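Local coordinates for Cfl (Pectobacterium brasiliense, PDB 7A9J), which is a coronafacic acid ligase of the ATP-dependent AMP-binding enzyme family, which probably activates carboxylic acids as acyl-adenylates, at residues N375-I380 with W403-D408; L114-S119 with E138-L143; A230-V235 with L257-V262; Q58-G63 with Y89-K94; K71-S76 with S119-I124. The protein carries 1 engineered substitution. All coordinates share one frame; numbering follows the deposited sequence. Where two conformers were deposited one is given.

Contact 1 of 5, residues N375-I380 with W403-D408; sequences NGELLI and WLATGD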
# COMPACT_ATOMS: atom_id res chain seq x y z
N ASN A 375 21.53 -8.30 14.64
CA ASN A 375 20.72 -7.30 13.90
C ASN A 375 21.37 -6.97 12.56
O ASN A 375 22.59 -6.77 12.49
CB ASN A 375 20.60 -6.02 14.74
CG ASN A 375 20.13 -6.29 16.17
OD1 ASN A 375 19.33 -7.21 16.42
ND2 ASN A 375 20.58 -5.49 17.10
N GLY A 376 20.56 -6.88 11.49
CA GLY A 376 21.20 -6.44 10.26
C GLY A 376 20.17 -6.03 9.23
O GLY A 376 18.97 -6.13 9.45
N GLU A 377 20.67 -5.57 8.09
CA GLU A 377 19.76 -5.19 7.00
C GLU A 377 18.98 -6.38 6.45
O GLU A 377 19.54 -7.43 6.14
CB GLU A 377 20.54 -4.51 5.87
CG GLU A 377 19.56 -4.02 4.80
CD GLU A 377 20.21 -3.20 3.68
OE1 GLU A 377 21.46 -3.20 3.57
OE2 GLU A 377 19.43 -2.58 2.92
N LEU A 378 17.67 -6.19 6.30
CA LEU A 378 16.77 -7.17 5.70
C LEU A 378 16.92 -7.15 4.19
O LEU A 378 16.72 -6.10 3.56
CB LEU A 378 15.33 -6.88 6.08
CG LEU A 378 14.27 -7.70 5.41
CD1 LEU A 378 14.52 -9.15 5.76
CD2 LEU A 378 12.91 -7.17 5.91
N LEU A 379 17.28 -8.31 3.63
CA LEU A 379 17.32 -8.57 2.20
C LEU A 379 16.24 -9.58 1.84
O LEU A 379 16.00 -10.53 2.59
CB LEU A 379 18.69 -9.12 1.79
CG LEU A 379 19.95 -8.43 2.32
CD1 LEU A 379 21.21 -9.01 1.71
CD2 LEU A 379 19.82 -6.98 2.01
N ILE A 380 15.59 -9.41 0.69
CA ILE A 380 14.41 -10.23 0.39
C ILE A 380 14.49 -10.72 -1.05
O ILE A 380 14.83 -9.96 -1.96
CB ILE A 380 13.08 -9.48 0.61
CG1 ILE A 380 12.97 -8.99 2.06
CG2 ILE A 380 11.85 -10.41 0.24
CD1 ILE A 380 11.89 -7.95 2.22
N TRP A 403 18.78 -10.41 -4.74
CA TRP A 403 18.24 -9.98 -3.46
C TRP A 403 17.96 -8.48 -3.50
O TRP A 403 18.77 -7.71 -4.00
CB TRP A 403 19.23 -10.27 -2.33
CG TRP A 403 19.42 -11.74 -2.13
CD1 TRP A 403 20.32 -12.55 -2.76
CD2 TRP A 403 18.67 -12.59 -1.25
NE1 TRP A 403 20.18 -13.85 -2.32
CE2 TRP A 403 19.17 -13.90 -1.40
CE3 TRP A 403 17.62 -12.36 -0.36
CZ2 TRP A 403 18.64 -14.98 -0.68
CZ3 TRP A 403 17.11 -13.44 0.36
CH2 TRP A 403 17.62 -14.73 0.19
N LEU A 404 16.84 -8.06 -2.93
CA LEU A 404 16.54 -6.63 -2.79
C LEU A 404 16.94 -6.17 -1.39
O LEU A 404 16.45 -6.71 -0.40
CB LEU A 404 15.05 -6.37 -3.00
CG LEU A 404 14.64 -4.89 -2.96
CD1 LEU A 404 13.49 -4.62 -3.92
CD2 LEU A 404 14.25 -4.45 -1.55
N ALA A 405 17.78 -5.13 -1.32
CA ALA A 405 18.15 -4.52 -0.04
C ALA A 405 17.09 -3.50 0.36
O ALA A 405 16.90 -2.49 -0.32
CB ALA A 405 19.52 -3.84 -0.14
N THR A 406 16.41 -3.77 1.47
CA THR A 406 15.27 -2.94 1.87
C THR A 406 15.67 -1.62 2.54
O THR A 406 14.83 -0.71 2.61
CB THR A 406 14.40 -3.68 2.86
OG1 THR A 406 15.21 -3.94 4.02
CG2 THR A 406 13.87 -5.01 2.27
N GLY A 407 16.87 -1.53 3.10
CA GLY A 407 17.26 -0.41 3.91
C GLY A 407 16.73 -0.46 5.33
O GLY A 407 16.96 0.50 6.08
N ASP A 408 16.04 -1.54 5.71
CA ASP A 408 15.46 -1.74 7.04
C ASP A 408 16.29 -2.74 7.83
O ASP A 408 16.76 -3.73 7.28
CB ASP A 408 14.02 -2.24 6.94
CG ASP A 408 13.07 -1.18 6.35
OD1 ASP A 408 12.11 -1.58 5.67
OD2 ASP A 408 13.38 0.04 6.52

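Contact 2 of 5, residues L114-S119 with E138-L143; sequences LIQHSS and ESCTML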
# COMPACT_ATOMS: atom_id res chain seq x y z
N LEU A 114 4.47 9.36 -18.61
CA LEU A 114 4.30 7.91 -18.54
C LEU A 114 3.62 7.34 -19.78
O LEU A 114 3.94 6.23 -20.20
CB LEU A 114 3.50 7.51 -17.30
CG LEU A 114 4.28 7.78 -16.00
CD1 LEU A 114 3.64 6.97 -14.86
CD2 LEU A 114 5.79 7.49 -16.12
N ILE A 115 2.63 8.04 -20.33
CA ILE A 115 2.02 7.54 -21.56
C ILE A 115 3.07 7.39 -22.64
O ILE A 115 3.12 6.37 -23.35
CB ILE A 115 0.88 8.46 -22.01
CG1 ILE A 115 -0.31 8.31 -21.05
CG2 ILE A 115 0.42 8.14 -23.46
CD1 ILE A 115 -1.42 9.32 -21.36
N GLN A 116 3.94 8.39 -22.75
CA GLN A 116 4.98 8.39 -23.77
C GLN A 116 6.05 7.36 -23.44
O GLN A 116 6.43 6.54 -24.30
CB GLN A 116 5.59 9.78 -23.88
CG GLN A 116 4.60 10.80 -24.40
CD GLN A 116 5.27 12.12 -24.70
OE1 GLN A 116 5.87 12.74 -23.82
NE2 GLN A 116 5.19 12.54 -25.95
N HIS A 117 6.54 7.37 -22.20
CA HIS A 117 7.62 6.45 -21.81
C HIS A 117 7.19 5.00 -21.97
O HIS A 117 7.98 4.17 -22.43
CB HIS A 117 8.05 6.73 -20.37
CG HIS A 117 9.26 5.96 -19.93
ND1 HIS A 117 9.18 4.71 -19.36
CD2 HIS A 117 10.58 6.26 -19.96
CE1 HIS A 117 10.39 4.28 -19.03
NE2 HIS A 117 11.26 5.20 -19.39
N SER A 118 5.96 4.67 -21.56
CA SER A 118 5.46 3.31 -21.66
C SER A 118 5.19 2.88 -23.10
O SER A 118 4.93 1.69 -23.33
CB SER A 118 4.14 3.16 -20.86
OG SER A 118 3.06 3.86 -21.49
N SER A 119 5.26 3.79 -24.08
CA SER A 119 4.91 3.48 -25.47
C SER A 119 3.49 2.94 -25.56
O SER A 119 3.20 2.00 -26.30
CB SER A 119 5.91 2.51 -26.10
OG SER A 119 7.16 3.14 -26.24
N GLU A 138 -4.22 13.97 -25.49
CA GLU A 138 -4.52 14.01 -26.92
C GLU A 138 -3.33 14.42 -27.76
O GLU A 138 -3.39 14.29 -28.98
CB GLU A 138 -5.71 14.94 -27.18
CG GLU A 138 -6.98 14.32 -26.59
CD GLU A 138 -8.28 15.08 -26.90
OE1 GLU A 138 -8.25 16.34 -27.04
OE2 GLU A 138 -9.35 14.41 -27.01
N SER A 139 -2.26 14.91 -27.14
CA SER A 139 -1.06 15.24 -27.89
C SER A 139 -0.05 14.09 -27.92
O SER A 139 1.05 14.26 -28.47
CB SER A 139 -0.42 16.51 -27.31
OG SER A 139 0.11 16.23 -26.02
N CYS A 140 -0.40 12.92 -27.37
CA CYS A 140 0.44 11.72 -27.40
C CYS A 140 0.18 10.98 -28.71
O CYS A 140 -0.78 10.22 -28.83
CB CYS A 140 0.15 10.83 -26.21
SG CYS A 140 0.71 11.52 -24.61
N THR A 141 1.05 11.18 -29.70
CA THR A 141 0.65 10.79 -31.04
C THR A 141 0.68 9.29 -31.25
O THR A 141 0.14 8.81 -32.26
CB THR A 141 1.54 11.46 -32.08
OG1 THR A 141 2.90 11.05 -31.87
CG2 THR A 141 1.41 12.96 -31.97
N MET A 142 1.28 8.54 -30.33
CA MET A 142 1.24 7.10 -30.37
C MET A 142 -0.11 6.54 -29.94
O MET A 142 -0.39 5.36 -30.22
CB MET A 142 2.36 6.55 -29.49
CG MET A 142 2.63 5.10 -29.65
SD MET A 142 4.31 4.66 -29.13
CE MET A 142 4.22 2.89 -29.35
N LEU A 143 -0.98 7.34 -29.31
CA LEU A 143 -2.31 6.85 -28.88
C LEU A 143 -3.23 6.71 -30.09
O LEU A 143 -3.69 7.70 -30.65
CB LEU A 143 -2.93 7.79 -27.86
CG LEU A 143 -2.20 7.77 -26.50
CD1 LEU A 143 -2.91 8.73 -25.55
CD2 LEU A 143 -2.08 6.37 -25.85

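Contact 3 of 5, residues A230-V235 with L257-V262; sequences AILSLV and LLLSEV. With PO4 (phosphate ion), chain C.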
# COMPACT_ATOMS: atom_id res chain seq x y z
N ALA A 230 -17.17 -8.88 2.35
CA ALA A 230 -16.77 -7.82 1.42
C ALA A 230 -15.42 -7.25 1.85
O ALA A 230 -15.19 -6.97 3.03
CB ALA A 230 -17.81 -6.68 1.39
N ILE A 231 -14.56 -7.04 0.88
CA ILE A 231 -13.17 -6.60 1.06
C ILE A 231 -13.12 -5.17 0.60
O ILE A 231 -13.57 -4.86 -0.51
CB ILE A 231 -12.21 -7.50 0.24
CG1 ILE A 231 -11.78 -8.74 1.03
CG2 ILE A 231 -10.95 -6.76 -0.31
CD1 ILE A 231 -12.77 -9.33 1.90
N LEU A 232 -12.51 -4.28 1.41
CA LEU A 232 -12.36 -2.89 1.05
C LEU A 232 -10.88 -2.56 1.04
O LEU A 232 -10.16 -2.87 2.00
CB LEU A 232 -13.07 -1.98 2.05
CG LEU A 232 -12.78 -0.50 1.99
CD1 LEU A 232 -13.19 0.04 0.63
CD2 LEU A 232 -13.50 0.25 3.19
N SER A 233 -10.43 -1.90 -0.02
CA SER A 233 -9.09 -1.30 0.03
C SER A 233 -9.22 0.21 -0.08
O SER A 233 -9.79 0.71 -1.06
CB SER A 233 -8.18 -1.84 -1.09
OG SER A 233 -6.93 -1.12 -1.03
N LEU A 234 -8.67 0.93 0.92
CA LEU A 234 -8.75 2.38 0.89
C LEU A 234 -7.71 2.99 -0.06
O LEU A 234 -7.82 4.18 -0.40
CB LEU A 234 -8.54 2.94 2.30
CG LEU A 234 -9.68 2.48 3.22
CD1 LEU A 234 -9.36 2.88 4.64
CD2 LEU A 234 -11.01 3.12 2.81
N VAL A 235 -6.76 2.19 -0.54
CA VAL A 235 -5.79 2.70 -1.49
C VAL A 235 -6.46 2.66 -2.88
O VAL A 235 -7.15 1.70 -3.15
CB VAL A 235 -4.56 1.81 -1.45
CG1 VAL A 235 -3.66 2.13 -2.62
CG2 VAL A 235 -3.80 2.03 -0.05
N LEU A 257 -15.65 -4.02 -2.19
CA LEU A 257 -16.34 -2.75 -2.00
C LEU A 257 -15.47 -1.64 -2.55
O LEU A 257 -14.32 -1.52 -2.13
CB LEU A 257 -16.61 -2.50 -0.51
CG LEU A 257 -17.14 -1.11 -0.15
CD1 LEU A 257 -18.58 -0.87 -0.72
CD2 LEU A 257 -17.13 -1.01 1.43
N LEU A 258 -16.02 -0.87 -3.50
CA LEU A 258 -15.32 0.28 -4.06
C LEU A 258 -15.90 1.59 -3.54
O LEU A 258 -17.11 1.82 -3.61
CB LEU A 258 -15.37 0.28 -5.59
CG LEU A 258 -14.62 -0.89 -6.22
CD1 LEU A 258 -14.70 -0.70 -7.77
CD2 LEU A 258 -13.14 -0.95 -5.82
N LEU A 259 -15.01 2.46 -3.04
CA LEU A 259 -15.40 3.78 -2.55
C LEU A 259 -14.81 4.91 -3.40
O LEU A 259 -13.66 4.85 -3.83
CB LEU A 259 -14.90 3.95 -1.11
CG LEU A 259 -15.38 2.87 -0.15
CD1 LEU A 259 -14.82 3.18 1.27
CD2 LEU A 259 -16.92 2.83 -0.16
N SER A 260 -15.57 5.99 -3.49
CA SER A 260 -15.15 7.22 -4.13
C SER A 260 -14.35 8.06 -3.15
O SER A 260 -14.32 7.79 -1.96
CB SER A 260 -16.37 7.98 -4.60
OG SER A 260 -16.99 8.62 -3.51
N GLU A 261 -13.70 9.11 -3.67
CA GLU A 261 -12.98 10.05 -2.82
C GLU A 261 -13.91 10.64 -1.75
O GLU A 261 -13.56 10.68 -0.56
CB GLU A 261 -12.35 11.15 -3.69
CG GLU A 261 -11.32 11.99 -2.91
CD GLU A 261 -10.40 12.82 -3.81
OE1 GLU A 261 -10.87 13.35 -4.84
OE2 GLU A 261 -9.20 12.94 -3.46
N VAL A 262 -15.12 11.02 -2.15
CA VAL A 262 -16.03 11.61 -1.18
C VAL A 262 -16.42 10.59 -0.13
O VAL A 262 -16.53 10.92 1.07
CB VAL A 262 -17.26 12.18 -1.90
CG1 VAL A 262 -18.39 12.38 -0.90
CG2 VAL A 262 -16.88 13.50 -2.50
P PO4 C . -13.46 10.08 -7.44
O1 PO4 C . -12.15 10.90 -7.47
O2 PO4 C . -14.66 10.97 -7.18
O3 PO4 C . -13.35 9.09 -6.33
O4 PO4 C . -13.70 9.35 -8.71
O HOH W 1 -11.65 -1.52 -2.52
O HOH W 2 -12.28 1.45 -2.73

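Contact 4 of 5, residues Q58-G63 with Y89-K94; sequences QRIATG and YYACLK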
# COMPACT_ATOMS: atom_id res chain seq x y z
N GLN A 58 -15.91 -9.46 -21.03
CA GLN A 58 -15.94 -10.00 -22.38
C GLN A 58 -16.26 -8.93 -23.41
O GLN A 58 -15.62 -8.91 -24.48
CB GLN A 58 -16.92 -11.18 -22.50
CG GLN A 58 -16.39 -12.38 -21.67
CD GLN A 58 -17.41 -13.54 -21.65
OE1 GLN A 58 -18.58 -13.38 -22.00
NE2 GLN A 58 -16.95 -14.69 -21.23
N ARG A 59 -17.26 -8.05 -23.14
CA ARG A 59 -17.59 -6.98 -24.08
C ARG A 59 -16.40 -6.02 -24.28
O ARG A 59 -16.11 -5.62 -25.43
CB ARG A 59 -18.83 -6.21 -23.63
CG ARG A 59 -20.15 -6.97 -23.84
CD ARG A 59 -21.35 -6.03 -23.71
NE ARG A 59 -22.53 -6.72 -24.24
CZ ARG A 59 -23.33 -6.28 -25.20
NH1 ARG A 59 -24.36 -7.03 -25.55
NH2 ARG A 59 -23.13 -5.10 -25.78
N ILE A 60 -15.70 -5.70 -23.18
CA ILE A 60 -14.56 -4.79 -23.30
C ILE A 60 -13.48 -5.45 -24.15
O ILE A 60 -12.96 -4.84 -25.09
CB ILE A 60 -14.00 -4.38 -21.92
CG1 ILE A 60 -15.03 -3.58 -21.09
CG2 ILE A 60 -12.73 -3.50 -22.14
CD1 ILE A 60 -14.71 -3.64 -19.53
N ALA A 61 -13.19 -6.72 -23.88
CA ALA A 61 -12.24 -7.46 -24.71
C ALA A 61 -12.61 -7.42 -26.19
O ALA A 61 -11.74 -7.22 -27.05
CB ALA A 61 -12.12 -8.91 -24.25
N THR A 62 -13.90 -7.60 -26.51
CA THR A 62 -14.27 -7.55 -27.91
C THR A 62 -14.09 -6.15 -28.48
O THR A 62 -13.63 -6.00 -29.62
CB THR A 62 -15.71 -8.05 -28.08
OG1 THR A 62 -15.74 -9.44 -27.73
CG2 THR A 62 -16.18 -7.89 -29.53
N GLY A 63 -14.43 -5.12 -27.70
CA GLY A 63 -14.26 -3.75 -28.19
C GLY A 63 -12.80 -3.40 -28.45
O GLY A 63 -12.47 -2.79 -29.49
N TYR A 89 -9.02 -4.05 -16.29
CA TYR A 89 -7.85 -4.88 -15.98
C TYR A 89 -8.05 -6.30 -16.49
O TYR A 89 -7.17 -6.87 -17.13
CB TYR A 89 -7.59 -4.95 -14.46
CG TYR A 89 -7.18 -3.71 -13.80
CD1 TYR A 89 -6.41 -2.74 -14.46
CD2 TYR A 89 -7.50 -3.51 -12.46
CE1 TYR A 89 -5.95 -1.59 -13.77
CE2 TYR A 89 -7.09 -2.37 -11.78
CZ TYR A 89 -6.30 -1.42 -12.43
OH TYR A 89 -5.86 -0.29 -11.77
N TYR A 90 -9.21 -6.91 -16.20
CA TYR A 90 -9.40 -8.28 -16.62
C TYR A 90 -9.51 -8.42 -18.14
O TYR A 90 -9.09 -9.44 -18.71
CB TYR A 90 -10.67 -8.82 -16.00
CG TYR A 90 -10.43 -9.32 -14.59
CD1 TYR A 90 -9.56 -10.41 -14.37
CD2 TYR A 90 -11.13 -8.80 -13.52
CE1 TYR A 90 -9.39 -10.95 -13.07
CE2 TYR A 90 -10.97 -9.32 -12.23
CZ TYR A 90 -10.10 -10.40 -12.03
OH TYR A 90 -9.95 -10.93 -10.78
N ALA A 91 -10.11 -7.42 -18.80
CA ALA A 91 -10.16 -7.49 -20.26
C ALA A 91 -8.76 -7.44 -20.89
O ALA A 91 -8.51 -8.15 -21.89
CB ALA A 91 -11.07 -6.39 -20.84
N CYS A 92 -7.86 -6.59 -20.33
CA CYS A 92 -6.49 -6.53 -20.81
C CYS A 92 -5.81 -7.87 -20.62
O CYS A 92 -5.16 -8.40 -21.54
CB CYS A 92 -5.73 -5.45 -20.03
SG CYS A 92 -6.28 -3.81 -20.52
N LEU A 93 -6.00 -8.45 -19.43
CA LEU A 93 -5.43 -9.77 -19.14
C LEU A 93 -5.96 -10.83 -20.09
O LEU A 93 -5.20 -11.70 -20.54
CB LEU A 93 -5.77 -10.15 -17.69
CG LEU A 93 -4.90 -9.37 -16.66
CD1 LEU A 93 -5.51 -9.54 -15.26
CD2 LEU A 93 -3.46 -9.78 -16.67
N LYS A 94 -7.28 -10.81 -20.35
CA LYS A 94 -7.90 -11.80 -21.21
C LYS A 94 -7.25 -11.81 -22.59
O LYS A 94 -7.01 -12.88 -23.16
CB LYS A 94 -9.40 -11.48 -21.34
CG LYS A 94 -10.18 -12.39 -22.27
CD LYS A 94 -11.70 -12.07 -22.19
CE LYS A 94 -12.51 -12.65 -23.41
NZ LYS A 94 -12.36 -14.13 -23.56
O HOH W 3 -14.19 -15.41 -21.39

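Contact 5 of 5, residues K71-S76 with S119-I124; sequences KGDRIS and SSCAYI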
# COMPACT_ATOMS: atom_id res chain seq x y z
N LYS A 71 -2.65 -8.50 -28.57
CA LYS A 71 -1.74 -8.98 -27.53
C LYS A 71 -0.41 -8.24 -27.64
O LYS A 71 0.15 -8.12 -28.73
CB LYS A 71 -1.51 -10.49 -27.72
CG LYS A 71 -0.52 -11.08 -26.73
CD LYS A 71 -0.69 -12.58 -26.57
CE LYS A 71 0.02 -13.32 -27.65
NZ LYS A 71 0.36 -14.72 -27.24
N GLY A 72 0.09 -7.72 -26.50
CA GLY A 72 1.33 -6.99 -26.44
C GLY A 72 1.23 -5.47 -26.57
O GLY A 72 2.18 -4.76 -26.23
N ASP A 73 0.11 -4.96 -27.08
CA ASP A 73 -0.12 -3.52 -27.08
C ASP A 73 -0.25 -3.01 -25.64
O ASP A 73 -0.80 -3.69 -24.78
CB ASP A 73 -1.40 -3.17 -27.85
CG ASP A 73 -1.27 -3.38 -29.36
OD1 ASP A 73 -0.15 -3.56 -29.89
OD2 ASP A 73 -2.33 -3.37 -30.02
N ARG A 74 0.18 -1.78 -25.41
CA ARG A 74 0.18 -1.21 -24.06
C ARG A 74 -0.95 -0.20 -23.95
O ARG A 74 -1.11 0.67 -24.79
CB ARG A 74 1.55 -0.58 -23.75
CG ARG A 74 2.63 -1.66 -23.95
CD ARG A 74 3.95 -1.17 -23.62
NE ARG A 74 4.99 -2.17 -23.76
CZ ARG A 74 6.28 -1.89 -23.55
NH1 ARG A 74 6.62 -0.65 -23.20
NH2 ARG A 74 7.22 -2.82 -23.70
N ILE A 75 -1.74 -0.33 -22.89
CA ILE A 75 -2.89 0.53 -22.65
C ILE A 75 -2.67 1.26 -21.34
O ILE A 75 -2.55 0.63 -20.29
CB ILE A 75 -4.18 -0.29 -22.56
CG1 ILE A 75 -4.31 -1.20 -23.78
CG2 ILE A 75 -5.38 0.68 -22.43
CD1 ILE A 75 -5.71 -1.85 -23.82
N SER A 76 -2.63 2.60 -21.40
CA SER A 76 -2.57 3.41 -20.17
C SER A 76 -3.98 3.53 -19.59
O SER A 76 -4.93 3.77 -20.33
CB SER A 76 -2.02 4.80 -20.48
OG SER A 76 -0.63 4.72 -20.69
N SER A 119 5.26 3.79 -24.08
CA SER A 119 4.91 3.48 -25.47
C SER A 119 3.49 2.94 -25.56
O SER A 119 3.20 2.00 -26.30
CB SER A 119 5.91 2.51 -26.10
OG SER A 119 7.16 3.14 -26.24
N SER A 120 2.58 3.52 -24.79
CA SER A 120 1.20 3.10 -24.89
C SER A 120 0.62 3.45 -26.25
O SER A 120 0.90 4.51 -26.81
CB SER A 120 0.36 3.73 -23.78
OG SER A 120 0.73 3.19 -22.51
N CYS A 121 -0.19 2.55 -26.80
CA CYS A 121 -0.93 2.92 -27.99
C CYS A 121 -2.42 3.11 -27.74
O CYS A 121 -3.17 3.43 -28.68
CB CYS A 121 -0.71 1.89 -29.11
SG CYS A 121 -1.49 0.33 -28.76
N ALA A 122 -2.88 2.95 -26.51
CA ALA A 122 -4.26 3.29 -26.20
C ALA A 122 -4.33 3.84 -24.78
O ALA A 122 -3.47 3.57 -23.95
CB ALA A 122 -5.20 2.08 -26.37
N TYR A 123 -5.41 4.59 -24.50
CA TYR A 123 -5.66 5.15 -23.17
C TYR A 123 -7.13 4.89 -22.82
O TYR A 123 -8.01 5.05 -23.67
CB TYR A 123 -5.34 6.66 -23.20
CG TYR A 123 -5.85 7.46 -22.05
CD1 TYR A 123 -7.19 7.88 -22.00
CD2 TYR A 123 -5.00 7.84 -21.02
CE1 TYR A 123 -7.67 8.65 -20.96
CE2 TYR A 123 -5.47 8.61 -19.94
CZ TYR A 123 -6.78 9.00 -19.90
OH TYR A 123 -7.32 9.79 -18.90
N ILE A 124 -7.39 4.45 -21.58
CA ILE A 124 -8.75 4.35 -21.03
C ILE A 124 -8.80 5.14 -19.73
O ILE A 124 -8.01 4.89 -18.81
CB ILE A 124 -9.15 2.89 -20.79
CG1 ILE A 124 -9.19 2.11 -22.11
CG2 ILE A 124 -10.58 2.78 -20.18
CD1 ILE A 124 -9.36 0.58 -21.90

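Contact 1 of 5, residues N375-I380 with W403-D408
Thr406 grips the carbonyl of Leu378 twice: its backbone N donates to Leu378 O over 3.1 Å, and its hydroxyl OG1 reaches the same Leu378 O at 2.7 Å, tilted 19° from the carbonyl plane. With chi1 at 62°, OG1 also accepts from Asp408 N (3.1 Å), forming an ST turn where the chain rounds Gly407. The amide of Gly407 is taken up by the extended Glu377 side chain, whose OE2 receives Gly407 N at 2.8 Å on its anti side. Past the corner, Leu378 N donates to Asp408 O. At the far end Ile380 and Leu404 form an antiparallel hydrogen-bonded pair, Leu404 N to Ile380 O being 2.9 Å, while the Trp403 ring turns its edge to Ile380 N. Beyond the two strands, the Asp408 carboxylate bonds to Tyr334 OH, in the ligand pocket, and forms a salt bridge with Arg423. The corner is therefore pinned by side chains as well as backbone, with the amides of Thr406, Gly407 and Asp408 each given an acceptor.

Contact 2 of 5, residues L114-S119 with E138-L143
Ile115, on the last turns of helix 108-117, pushes its CG2 methyl between Cys140 and Leu143. CG2, the branch anti to the backbone N (chi1 of CG1 -72°), is the one directed at the loop. It sits 3.6 Å from Cys140 SG, and it meets the fork of Leu143 broadside rather than at one methyl: CG, CD1 and CD2 of Leu143 are nearly equidistant from it, with Leu143 CD2 nearest at 3.9 Å. The sulfur also touches Gln116, whose CG is 4.0 Å from Cys140 SG.

A second touch comes at the helix end. Met142 runs fully extended, with CG anti to the backbone N (chi1 -167°), so that its methyl reaches back to Ser119, just past the helix. Met142 CE lies 3.3 Å from Ser119 O and 3.7 Å from Ser119 CB. No hydrogen bond crosses between the segments; the turn keeps its own bond, Leu143 N to Cys140 O, over 2.9 Å.

Ile115 continues inward to Ser76 of strand 74-78 and to Ile137 of helix 134-138. The arrangement is a Schellman-terminated helix, with Ser119 at positive phi, packed against a type I turn, Cys140 to Leu143, that leads into strand 145-148: a helix end and a connecting turn at the N-terminal ends of two inner strands of the five-stranded parallel sheet.

Contact 3 of 5, residues A230-V235 with L257-V262
Ile231 and Leu257 join two parallel strands, 230-233 and 255-257, of the AMP-binding enzyme region through a nearly straight bond, Leu257 N to Ile231 O at 2.8 Å and 170°. Beyond it the chains part and water takes over. One molecule accepts from Ser233 N and lies 2.7 Å from Leu257 O; a second donates to Ser233 O and accepts from Leu259 N at 2.9 Å. Beside these water bridges the leucines pack together. Leu232, with CG anti to the backbone N (chi1 167°), sends CD1 to Leu259 CD1 at 3.6 Å, the two side chains crossing at about a right angle, and Leu234 CD2 meets the same Leu259 methyl at 4.1 Å. Ser260 then caps helix 261-265, whose Glu261 N binds a phosphate ion, probably from the crystallisation liquor, together with Arg129 and Lys128. Helix 267-274 covers Leu232, Leu234, Leu257 and Leu259, helix 240-251 packs on Ile231 and Ser233, and strand 278-281 is hydrogen-bonded to strand 230-233.

Contact 4 of 5, residues Q58-G63 with Y89-K94
Ala91 brings helix 83-95 closest to helix 50-66: its CB touches Ile60 CG2 at 3.6 Å and lies 3.7 Å from Ala61 N, so the methyl rests against the backbone of helix 50-66 and not merely on its side chains. The CA atoms of Ala61 and Ala91 are 4.9 Å apart, a separation that two such small residues permit, and the short segment axes approach to 8.4 Å. The axes of these short segments cross at -57°, steep enough to confine the touching residues to a small patch. Ile60 turns CG2, the branch anti to its backbone N, onto this methyl.

Cys92 looks the other way, to Ile75 of the parallel sheet: helix 83-95 is the helix of a beta-alpha-beta crossover from strand 74-78 to strand 98-101, and helix 50-66 packs alongside it. Leu93 belongs to another neighbour again, meeting Phe247 of helix 240-251 and Phe25 of helix 24-34.

Lys94 brings the chain back to the contact. Its aliphatic part runs extended over Ala61, CD being 3.8 Å from Ala61 CB, and passes beside Gln58 before bending at the last torsion (chi4 58°). The ammonium NZ donates to a water at 3.1 Å, and Gln58 NE2 donates to that same water at 2.9 Å; Tyr171 OH is a direct hydrogen-bond partner of NZ.

Contact 5 of 5, residues K71-S76 with S119-I124
Ile75 with Ala122 and Ser76 with Tyr123 are the backbone pairs of two parallel strands. Ser76 N donates to Ala122 O at 2.9 Å and Ser76 O accepts from Ile124 N at 2.8 Å, so Ser76 is bracketed by residues either side of Tyr123. One step earlier, Arg74 O receives Cys121 N at 2.9 Å, in the carbonyl plane, with a weak second bond from Ala122 N. CA-H...O contacts fill in between, among them Tyr123 CA to Ser76 O.

Hydroxyls make the side-chain bond. Ser76 OG and Ser120 OG meet at 2.7 Å, either able to be the donor, and Ser120 OG also pairs with Ser118 OG, which makes a short buried chain of serines.

Apolar packing centres on Ile75, whose CG2 branch, anti to the backbone N (chi1 of CG1 -52°), lies 4.2 Å from Ala122 CB and 4.0 Å from Ile124 CD1.

Charge is handled at the strand's start: the extended Arg74 passes along Ser119, donates from NH1 to Ser118 O and forms a cation-pi contact with Trp390.

Helix 108-117 covers Tyr123 through Ile115, while helix 83-95 packs on Ile75 and Ile124. Strands 74-78 and 122-125 are neighbouring inner strands of a five-stranded parallel sheet, characteristic of a three-layer alpha/beta/alpha sandwich with the flavodoxin-like strand order 2-1-3-4-5.

Contacts 2, 4 and 5 belong to one alpha/beta unit, built on the same five-stranded parallel sheet. Contact 5 is its buried strand pairing; contact 4 is a buried helix pair on one side of it, touching it where Cys92 SG meets Ile75 CD1; contact 2 is a partly buried helix end that shares Ser119 with contact 5, their centres 9 Å apart. Chemistry follows place: backbone bonds and hydroxyls in contact 5, methyl packing with one water in contact 4, sulfur and aliphatic touches in contact 2. Contact 3 is buried in another parallel sheet region, and mixes leucines with bridging waters. Contact 1, partly buried, adds two side-chain bonds to its antiparallel backbone pairing and lies across the chain's centre from contact 3, centres about 32 Å apart.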